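Local structure of DynE7 (Micromonospora chersina, 2XEM) at residues H93-Y101 / A113-M122; F44-V52 / P135-Y145. The protein is a hot-dog fold thioesterase of dynemicin biosynthesis that binds a conjugated polyene ketone and probably releases a polyene chain from the polyketide synthase. All coordinates share one frame; numbering follows the deposited sequence.

Contact 1 of 2, residues H93-Y101 / A113-M122; sequences HRIAMSFDY and AQGRQTVACM
Tyr-101 and Phe-99 turn the edges of their rings, not their faces, to the strand 113-122. Ala-113 O lies in the plane of the Tyr-101 ring, 3.3 Å from Tyr-101 CD2, and Ala-113 CB touches the same carbon. The Phe-99 ring meets Gly-115 C in plane, and its CE2 reaches Gln-117 CB at 3.9 Å. At the far end, Arg-94 CG, from the neighbouring residue, lies over one face of the His-93 ring, toward its rim; ND1 of that ring nears Ala-120 CB and Met-122 CE but has no hydrogen-bond partner. The strands are the antiparallel arms of a beta hairpin. Met-97 N to Gln-117 O (2.9 Å, 172° at the hydrogen) is nearly straight, whereas Phe-99 N stands above the carbonyl plane of Gly-115 O. With chi3 at -76°, the bent Met-97 chain brings CE to Val-119 CG1 (3.7 Å). On the other face Asp-100 and Gln-114 run side by side; Gln-114 NE2 donates to the syn side of Asp-100 OD1 (2.9 Å), 32° out of the carboxylate plane, while Gln-114 OE1 bonds Tyr-72 OH. A leucine in place of Gln-114 would probably leave both the Asp-100 carboxylate and the Tyr-72 hydroxyl without this amide partner. The face bearing Phe-99, Tyr-101 and Val-119 packs on helix 32-48, the helix wrapped by the sheet in a hot-dog fold: Tyr-101 OH bonds Tyr-33 O and Gln-37, and Gln-117 OE1 bonds Arg-41. Strands 80-91 and 60-71 flank the pair.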
loop_
_atom_site.group_PDB
_atom_site.type_symbol
_atom_site.label_atom_id
_atom_site.label_comp_id
_atom_site.label_asym_id
_atom_site.label_seq_id
_atom_site.Cartn_x
_atom_site.Cartn_y
_atom_site.Cartn_z
ATOM N N HIS D 93 26.102 6.254 14.133
ATOM C CA HIS D 93 25.225 6.613 13.016
ATOM C C HIS D 93 23.844 5.913 13.132
ATOM O O HIS D 93 22.978 6.175 12.311
ATOM C CB HIS D 93 25.922 6.322 11.651
ATOM C CG HIS D 93 26.000 4.880 11.289
ATOM N ND1 HIS D 93 25.283 4.365 10.227
ATOM C CD2 HIS D 93 26.710 3.887 11.862
ATOM C CE1 HIS D 93 25.577 3.074 10.192
ATOM N NE2 HIS D 93 26.434 2.743 11.154
ATOM N N ARG D 94 23.652 5.030 14.133
ATOM C CA ARG D 94 22.402 4.287 14.314
ATOM C C ARG D 94 21.474 4.844 15.389
ATOM O O ARG D 94 21.923 5.339 16.421
ATOM C CB ARG D 94 22.654 2.810 14.562
ATOM C CG ARG D 94 22.953 2.049 13.303
ATOM C CD ARG D 94 23.554 0.717 13.713
ATOM N NE ARG D 94 23.919 -0.091 12.553
ATOM C CZ ARG D 94 23.696 -1.395 12.422
ATOM N NH1 ARG D 94 23.118 -2.079 13.402
ATOM N NH2 ARG D 94 24.058 -2.030 11.314
ATOM N N ILE D 95 20.169 4.742 15.132
ATOM C CA ILE D 95 19.092 5.197 16.007
ATOM C C ILE D 95 18.125 4.033 16.175
ATOM O O ILE D 95 17.558 3.570 15.192
ATOM C CB ILE D 95 18.353 6.443 15.390
ATOM C CG1 ILE D 95 19.317 7.629 15.111
ATOM C CG2 ILE D 95 17.168 6.859 16.262
ATOM C CD1 ILE D 95 18.797 8.624 14.068
ATOM N N ALA D 96 17.898 3.598 17.413
ATOM C CA ALA D 96 16.864 2.617 17.742
ATOM C C ALA D 96 15.709 3.348 18.402
ATOM O O ALA D 96 15.910 4.085 19.365
ATOM C CB ALA D 96 17.426 1.537 18.666
ATOM N N MET D 97 14.513 3.193 17.828
ATOM C CA MET D 97 13.244 3.770 18.285
ATOM C C MET D 97 12.304 2.657 18.672
ATOM O O MET D 97 12.389 1.579 18.089
ATOM C CB MET D 97 12.573 4.559 17.145
ATOM C CG MET D 97 13.268 5.861 16.815
ATOM S SD MET D 97 12.849 6.390 15.138
ATOM C CE MET D 97 13.911 5.208 14.171
ATOM N N SER D 98 11.420 2.911 19.649
ATOM C CA SER D 98 10.330 2.007 20.026
ATOM C C SER D 98 8.977 2.696 19.900
ATOM O O SER D 98 8.899 3.926 19.910
ATOM C CB SER D 98 10.528 1.436 21.433
ATOM O OG SER D 98 10.656 2.484 22.382
ATOM N N PHE D 99 7.914 1.890 19.726
ATOM C CA PHE D 99 6.570 2.376 19.379
ATOM C C PHE D 99 5.534 1.630 20.182
ATOM O O PHE D 99 5.625 0.410 20.296
ATOM C CB PHE D 99 6.268 2.210 17.878
ATOM C CG PHE D 99 7.283 2.812 16.932
ATOM C CD1 PHE D 99 7.103 4.092 16.417
ATOM C CD2 PHE D 99 8.409 2.089 16.537
ATOM C CE1 PHE D 99 8.043 4.650 15.543
ATOM C CE2 PHE D 99 9.352 2.655 15.673
ATOM C CZ PHE D 99 9.156 3.933 15.179
ATOM N N ASP D 100 4.597 2.379 20.792
ATOM C CA ASP D 100 3.343 1.856 21.291
ATOM C C ASP D 100 2.259 2.286 20.314
ATOM O O ASP D 100 2.257 3.436 19.880
ATOM C CB ASP D 100 3.014 2.425 22.681
ATOM C CG ASP D 100 3.751 1.796 23.860
ATOM O OD1 ASP D 100 4.516 0.822 23.648
ATOM O OD2 ASP D 100 3.528 2.246 24.995
ATOM N N TYR D 101 1.349 1.367 19.952
ATOM C CA TYR D 101 0.226 1.726 19.073
ATOM C C TYR D 101 -1.018 1.648 19.920
ATOM O O TYR D 101 -1.449 0.554 20.290
ATOM C CB TYR D 101 0.082 0.758 17.899
ATOM C CG TYR D 101 1.302 0.593 17.024
ATOM C CD1 TYR D 101 1.340 1.142 15.751
ATOM C CD2 TYR D 101 2.376 -0.209 17.427
ATOM C CE1 TYR D 101 2.411 0.901 14.894
ATOM C CE2 TYR D 101 3.466 -0.434 16.588
ATOM C CZ TYR D 101 3.465 0.101 15.314
ATOM O OH TYR D 101 4.472 -0.198 14.442
ATOM N N ALA D 113 -0.653 -2.876 19.782
ATOM C CA ALA D 113 0.610 -3.395 19.291
ATOM C C ALA D 113 1.747 -2.607 19.880
ATOM O O ALA D 113 1.548 -1.495 20.401
ATOM C CB ALA D 113 0.663 -3.282 17.764
ATOM N N GLN D 114 2.955 -3.194 19.825
ATOM C CA GLN D 114 4.191 -2.454 20.081
ATOM C C GLN D 114 5.162 -2.748 18.948
ATOM O O GLN D 114 4.995 -3.733 18.227
ATOM C CB GLN D 114 4.799 -2.798 21.450
ATOM C CG GLN D 114 3.976 -2.242 22.635
ATOM C CD GLN D 114 4.508 -2.701 23.949
ATOM O OE1 GLN D 114 4.679 -3.889 24.193
ATOM N NE2 GLN D 114 4.780 -1.762 24.840
ATOM N N GLY D 115 6.139 -1.873 18.773
ATOM C CA GLY D 115 7.128 -2.069 17.729
ATOM C C GLY D 115 8.467 -1.467 18.043
ATOM O O GLY D 115 8.628 -0.741 19.034
ATOM N N ARG D 116 9.442 -1.769 17.178
ATOM C CA ARG D 116 10.795 -1.239 17.294
ATOM C C ARG D 116 11.361 -1.137 15.906
ATOM O O ARG D 116 11.012 -1.944 15.042
ATOM C CB ARG D 116 11.727 -2.190 18.095
ATOM C CG ARG D 116 11.430 -2.360 19.552
ATOM C CD ARG D 116 12.517 -3.214 20.241
ATOM N NE ARG D 116 12.830 -4.482 19.542
ATOM C CZ ARG D 116 12.201 -5.638 19.732
ATOM N NH1 ARG D 116 11.173 -5.716 20.569
ATOM N NH2 ARG D 116 12.602 -6.728 19.097
ATOM N N GLN D 117 12.316 -0.229 15.725
ATOM C CA GLN D 117 13.016 -0.085 14.454
ATOM C C GLN D 117 14.393 0.489 14.725
ATOM O O GLN D 117 14.526 1.356 15.599
ATOM C CB GLN D 117 12.220 0.904 13.597
ATOM C CG GLN D 117 12.670 1.060 12.203
ATOM C CD GLN D 117 11.815 2.124 11.610
ATOM O OE1 GLN D 117 12.102 3.314 11.732
ATOM N NE2 GLN D 117 10.682 1.722 11.087
ATOM N N THR D 118 15.402 0.032 13.960
ATOM C CA THR D 118 16.717 0.674 13.954
ATOM C C THR D 118 16.930 1.284 12.603
ATOM O O THR D 118 16.717 0.623 11.596
ATOM C CB THR D 118 17.855 -0.312 14.296
ATOM O OG1 THR D 118 17.490 -1.058 15.442
ATOM C CG2 THR D 118 19.201 0.393 14.540
ATOM N N VAL D 119 17.365 2.537 12.577
ATOM C CA VAL D 119 17.713 3.232 11.338
ATOM C C VAL D 119 19.166 3.692 11.337
ATOM O O VAL D 119 19.731 3.964 12.398
ATOM C CB VAL D 119 16.752 4.406 10.980
ATOM C CG1 VAL D 119 15.299 3.977 10.933
ATOM C CG2 VAL D 119 16.975 5.642 11.885
ATOM N N ALA D 120 19.771 3.772 10.163
ATOM C CA ALA D 120 21.113 4.328 10.012
ATOM C C ALA D 120 21.025 5.596 9.152
ATOM O O ALA D 120 20.286 5.623 8.166
ATOM C CB ALA D 120 22.031 3.304 9.347
ATOM N N CYS D 121 21.744 6.653 9.546
ATOM C CA CYS D 121 21.867 7.863 8.752
ATOM C C CYS D 121 22.946 7.627 7.697
ATOM O O CYS D 121 24.076 7.258 8.033
ATOM C CB CYS D 121 22.207 9.057 9.642
ATOM S SG CYS D 121 20.915 9.456 10.846
ATOM N N MET D 122 22.585 7.814 6.430
ATOM C CA MET D 122 23.501 7.602 5.311
ATOM C C MET D 122 23.398 8.709 4.286
ATOM O O MET D 122 22.407 9.432 4.241
ATOM C CB MET D 122 23.281 6.245 4.614
ATOM C CG MET D 122 22.944 5.101 5.536
ATOM S SD MET D 122 23.981 3.680 5.237
ATOM C CE MET D 122 24.864 3.693 6.724
#

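Contact 2 of 2, residues F44-V52 / P135-Y145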
loop_
_atom_site.group_PDB
_atom_site.type_symbol
_atom_site.label_atom_id
_atom_site.label_comp_id
_atom_site.label_asym_id
_atom_site.label_seq_id
_atom_site.Cartn_x
_atom_site.Cartn_y
_atom_site.Cartn_z
ATOM N N PHE D 44 7.748 13.166 12.919
ATOM C CA PHE D 44 8.706 13.572 13.941
ATOM C C PHE D 44 9.743 14.549 13.394
ATOM O O PHE D 44 9.942 15.604 13.984
ATOM C CB PHE D 44 9.396 12.358 14.597
ATOM C CG PHE D 44 10.386 12.780 15.662
ATOM C CD1 PHE D 44 9.949 13.162 16.925
ATOM C CD2 PHE D 44 11.750 12.846 15.385
ATOM C CE1 PHE D 44 10.855 13.591 17.897
ATOM C CE2 PHE D 44 12.655 13.317 16.350
ATOM C CZ PHE D 44 12.199 13.670 17.598
ATOM N N LEU D 45 10.388 14.197 12.278
ATOM C CA LEU D 45 11.300 15.079 11.553
ATOM C C LEU D 45 10.664 16.405 11.161
ATOM O O LEU D 45 11.283 17.430 11.378
ATOM C CB LEU D 45 11.875 14.382 10.306
ATOM C CG LEU D 45 12.681 13.104 10.514
ATOM C CD1 LEU D 45 13.027 12.473 9.192
ATOM C CD2 LEU D 45 13.937 13.340 11.302
ATOM N N ALA D 46 9.428 16.397 10.592
ATOM C CA ALA D 46 8.749 17.652 10.209
ATOM C C ALA D 46 8.466 18.559 11.434
ATOM O O ALA D 46 8.594 19.787 11.342
ATOM C CB ALA D 46 7.462 17.358 9.430
ATOM N N ASP D 47 8.127 17.954 12.579
ATOM C CA ASP D 47 7.810 18.682 13.803
ATOM C C ASP D 47 9.045 19.167 14.552
ATOM O O ASP D 47 9.030 20.265 15.093
ATOM C CB ASP D 47 6.969 17.800 14.750
ATOM C CG ASP D 47 5.531 17.599 14.331
ATOM O OD1 ASP D 47 5.028 18.405 13.515
ATOM O OD2 ASP D 47 4.905 16.632 14.815
ATOM N N HIS D 48 10.115 18.358 14.601
ATOM C CA HIS D 48 11.177 18.565 15.597
ATOM C C HIS D 48 12.580 18.629 15.013
ATOM O O HIS D 48 13.507 19.010 15.710
ATOM C CB HIS D 48 11.078 17.499 16.727
ATOM C CG HIS D 48 9.782 17.555 17.474
ATOM N ND1 HIS D 48 9.371 18.710 18.127
ATOM C CD2 HIS D 48 8.825 16.613 17.618
ATOM C CE1 HIS D 48 8.193 18.425 18.656
ATOM N NE2 HIS D 48 7.822 17.175 18.377
ATOM N N ALA D 49 12.747 18.215 13.757
ATOM C CA ALA D 49 14.041 18.259 13.090
ATOM C C ALA D 49 13.874 18.705 11.620
ATOM O O ALA D 49 14.308 17.988 10.717
ATOM C CB ALA D 49 14.733 16.894 13.194
ATOM N N PRO D 50 13.237 19.887 11.349
ATOM C CA PRO D 50 12.941 20.257 9.949
ATOM C C PRO D 50 14.155 20.415 9.034
ATOM O O PRO D 50 14.011 20.244 7.833
ATOM C CB PRO D 50 12.160 21.580 10.092
ATOM C CG PRO D 50 12.631 22.161 11.378
ATOM C CD PRO D 50 12.794 20.960 12.275
ATOM N N GLY D 51 15.320 20.767 9.593
ATOM C CA GLY D 51 16.570 20.851 8.840
ATOM C C GLY D 51 16.971 19.501 8.279
ATOM O O GLY D 51 17.432 19.419 7.137
ATOM N N VAL D 52 16.778 18.422 9.071
ATOM C CA VAL D 52 17.037 17.037 8.657
ATOM C C VAL D 52 16.056 16.629 7.542
ATOM O O VAL D 52 16.473 16.037 6.548
ATOM C CB VAL D 52 17.015 16.036 9.851
ATOM C CG1 VAL D 52 17.293 14.619 9.384
ATOM C CG2 VAL D 52 17.986 16.445 10.958
ATOM N N PRO D 135 22.766 13.669 12.439
ATOM C CA PRO D 135 22.832 15.147 12.522
ATOM C C PRO D 135 22.514 15.645 13.930
ATOM O O PRO D 135 21.654 15.074 14.595
ATOM C CB PRO D 135 21.780 15.617 11.494
ATOM C CG PRO D 135 21.676 14.461 10.509
ATOM C CD PRO D 135 21.843 13.225 11.363
ATOM N N ALA D 136 23.218 16.701 14.383
ATOM C CA ALA D 136 23.061 17.278 15.729
ATOM C C ALA D 136 21.590 17.597 16.056
ATOM O O ALA D 136 21.119 17.271 17.139
ATOM C CB ALA D 136 23.912 18.520 15.848
ATOM N N GLU D 137 20.858 18.163 15.073
ATOM C CA GLU D 137 19.461 18.557 15.211
ATOM C C GLU D 137 18.568 17.358 15.555
ATOM O O GLU D 137 17.672 17.486 16.403
ATOM C CB GLU D 137 18.985 19.224 13.916
ATOM C CG GLU D 137 17.567 19.753 13.996
ATOM C CD GLU D 137 16.998 20.285 12.697
ATOM O OE1 GLU D 137 16.043 21.085 12.770
ATOM O OE2 GLU D 137 17.508 19.931 11.611
ATOM N N LEU D 138 18.822 16.204 14.901
ATOM C CA LEU D 138 18.081 14.977 15.123
ATOM C C LEU D 138 18.446 14.357 16.484
ATOM O O LEU D 138 17.555 13.952 17.214
ATOM C CB LEU D 138 18.325 13.986 13.957
ATOM C CG LEU D 138 17.612 12.633 13.993
ATOM C CD1 LEU D 138 16.075 12.793 14.274
ATOM C CD2 LEU D 138 17.834 11.888 12.685
ATOM N N ARG D 139 19.744 14.294 16.823
ATOM C CA ARG D 139 20.216 13.863 18.147
ATOM C C ARG D 139 19.468 14.641 19.254
ATOM O O ARG D 139 18.866 14.038 20.147
ATOM C CB ARG D 139 21.748 14.105 18.274
ATOM C CG ARG D 139 22.388 13.403 19.469
ATOM C CD ARG D 139 23.538 14.196 20.078
ATOM N NE ARG D 139 23.989 13.660 21.371
ATOM C CZ ARG D 139 23.426 13.929 22.552
ATOM N NH1 ARG D 139 22.346 14.702 22.626
ATOM N NH2 ARG D 139 23.930 13.411 23.666
ATOM N N ARG D 140 19.502 15.974 19.150
ATOM C CA ARG D 140 18.837 16.943 20.009
ATOM C C ARG D 140 17.315 16.639 20.138
ATOM O O ARG D 140 16.785 16.551 21.238
ATOM C CB ARG D 140 19.077 18.339 19.392
ATOM C CG ARG D 140 19.059 19.489 20.328
ATOM C CD ARG D 140 19.802 20.691 19.761
ATOM N NE ARG D 140 19.149 21.292 18.584
ATOM C CZ ARG D 140 19.755 21.534 17.420
ATOM N NH1 ARG D 140 21.039 21.232 17.253
ATOM N NH2 ARG D 140 19.086 22.073 16.418
ATOM N N ALA D 141 16.644 16.444 19.014
ATOM C CA ALA D 141 15.194 16.211 18.955
ATOM C C ALA D 141 14.801 14.841 19.590
ATOM O O ALA D 141 13.887 14.782 20.433
ATOM C CB ALA D 141 14.716 16.305 17.513
ATOM N N LEU D 142 15.512 13.755 19.213
ATOM C CA LEU D 142 15.241 12.407 19.765
ATOM C C LEU D 142 15.530 12.289 21.261
ATOM O O LEU D 142 14.810 11.578 21.950
ATOM C CB LEU D 142 16.033 11.332 19.038
ATOM C CG LEU D 142 15.659 10.996 17.607
ATOM C CD1 LEU D 142 16.803 10.276 16.969
ATOM C CD2 LEU D 142 14.356 10.162 17.530
ATOM N N SER D 143 16.569 12.992 21.771
ATOM C CA SER D 143 16.947 12.898 23.182
ATOM C C SER D 143 15.863 13.394 24.132
ATOM O O SER D 143 15.840 12.990 25.283
ATOM C CB SER D 143 18.288 13.578 23.429
ATOM O OG SER D 143 19.269 12.878 22.683
ATOM N N ARG D 144 14.918 14.186 23.642
ATOM C CA ARG D 144 13.771 14.646 24.447
ATOM C C ARG D 144 12.770 13.524 24.736
ATOM O O ARG D 144 11.944 13.660 25.634
ATOM C CB ARG D 144 13.072 15.838 23.782
ATOM C CG ARG D 144 13.998 17.051 23.620
ATOM C CD ARG D 144 13.256 18.366 23.406
ATOM N NE ARG D 144 12.421 18.353 22.198
ATOM C CZ ARG D 144 12.817 18.769 21.000
ATOM N NH1 ARG D 144 14.045 19.242 20.826
ATOM N NH2 ARG D 144 11.986 18.723 19.969
ATOM N N TYR D 145 12.854 12.409 23.974
ATOM C CA TYR D 145 11.961 11.254 24.115
ATOM C C TYR D 145 12.723 9.977 24.484
ATOM O O TYR D 145 12.284 8.880 24.115
ATOM C CB TYR D 145 11.136 11.050 22.820
ATOM C CG TYR D 145 10.368 12.292 22.419
ATOM C CD1 TYR D 145 9.138 12.596 23.001
ATOM C CD2 TYR D 145 10.910 13.213 21.535
ATOM C CE1 TYR D 145 8.434 13.747 22.649
ATOM C CE2 TYR D 145 10.221 14.373 21.185
ATOM C CZ TYR D 145 8.979 14.629 21.732
ATOM O OH TYR D 145 8.317 15.774 21.359
HETATM O O HOH W 1 12.472 20.746 18.128
#
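The end of the long hot-dog helix 32-48 and the start of helix 50-55 meet the C-terminal helix 136-143 here, the short axes of 44-48 and 136-143 running at 95° to each other. Phe-44, its CG anti to its own N, pushes its ring rim into helix 136-143: CZ lies 3.6 Å from Ala-141 CB and CE2 3.8 Å from Leu-142 CD2. Tyr-145 CE2 sits in the plane of that ring, the two ring planes 80° apart, and His-48 completes the aromatic cluster. Leu-138 CD1 fits against Leu-45 CD2 (3.7 Å), and Val-52 CG2 touches Pro-135 CB and Leu-138 CB. Glu-137, fully extended, carries its carboxylate to the first turn of helix 50-55, where Gly-51 N gives OE1 a weak bond (3.3 Å) and Val-52 N gives OE2 another weak, bent one (3.0 Å, 124°). Beside the partly exposed His-48, a water donates to His-48 O and accepts from Arg-144 NH2 (2.8 Å). The chemistry is thus an apolar, aromatic centre with polar margins; a carboxylate before amides at a helix N terminus probably gains from the helix dipole, even though each bond is weak.

Of the four segments the chain first reaches 44-52, after strand 11-16, at the end of helix 32-48 and the start of the next. It then runs through strands 60-71 and 80-91 to the hairpin of contact 1, in which 113-122 returns beside 93-101 after only 11 intervening residues. After short strand 129-131 comes helix 136-143, and contact 2 closes the larger loop of 82 residues, so contact 1 is nested within it. Their centres are 14 Å apart, yet they touch: Ile-95 CG2 meets Leu-142 CD1 at 3.5 Å, and Cys-121 SG packs on Pro-135 CD. Contact 1 joins neighbouring strands within the sheet; contact 2 ties the C-terminal helix to the helices that precede strand 60-71.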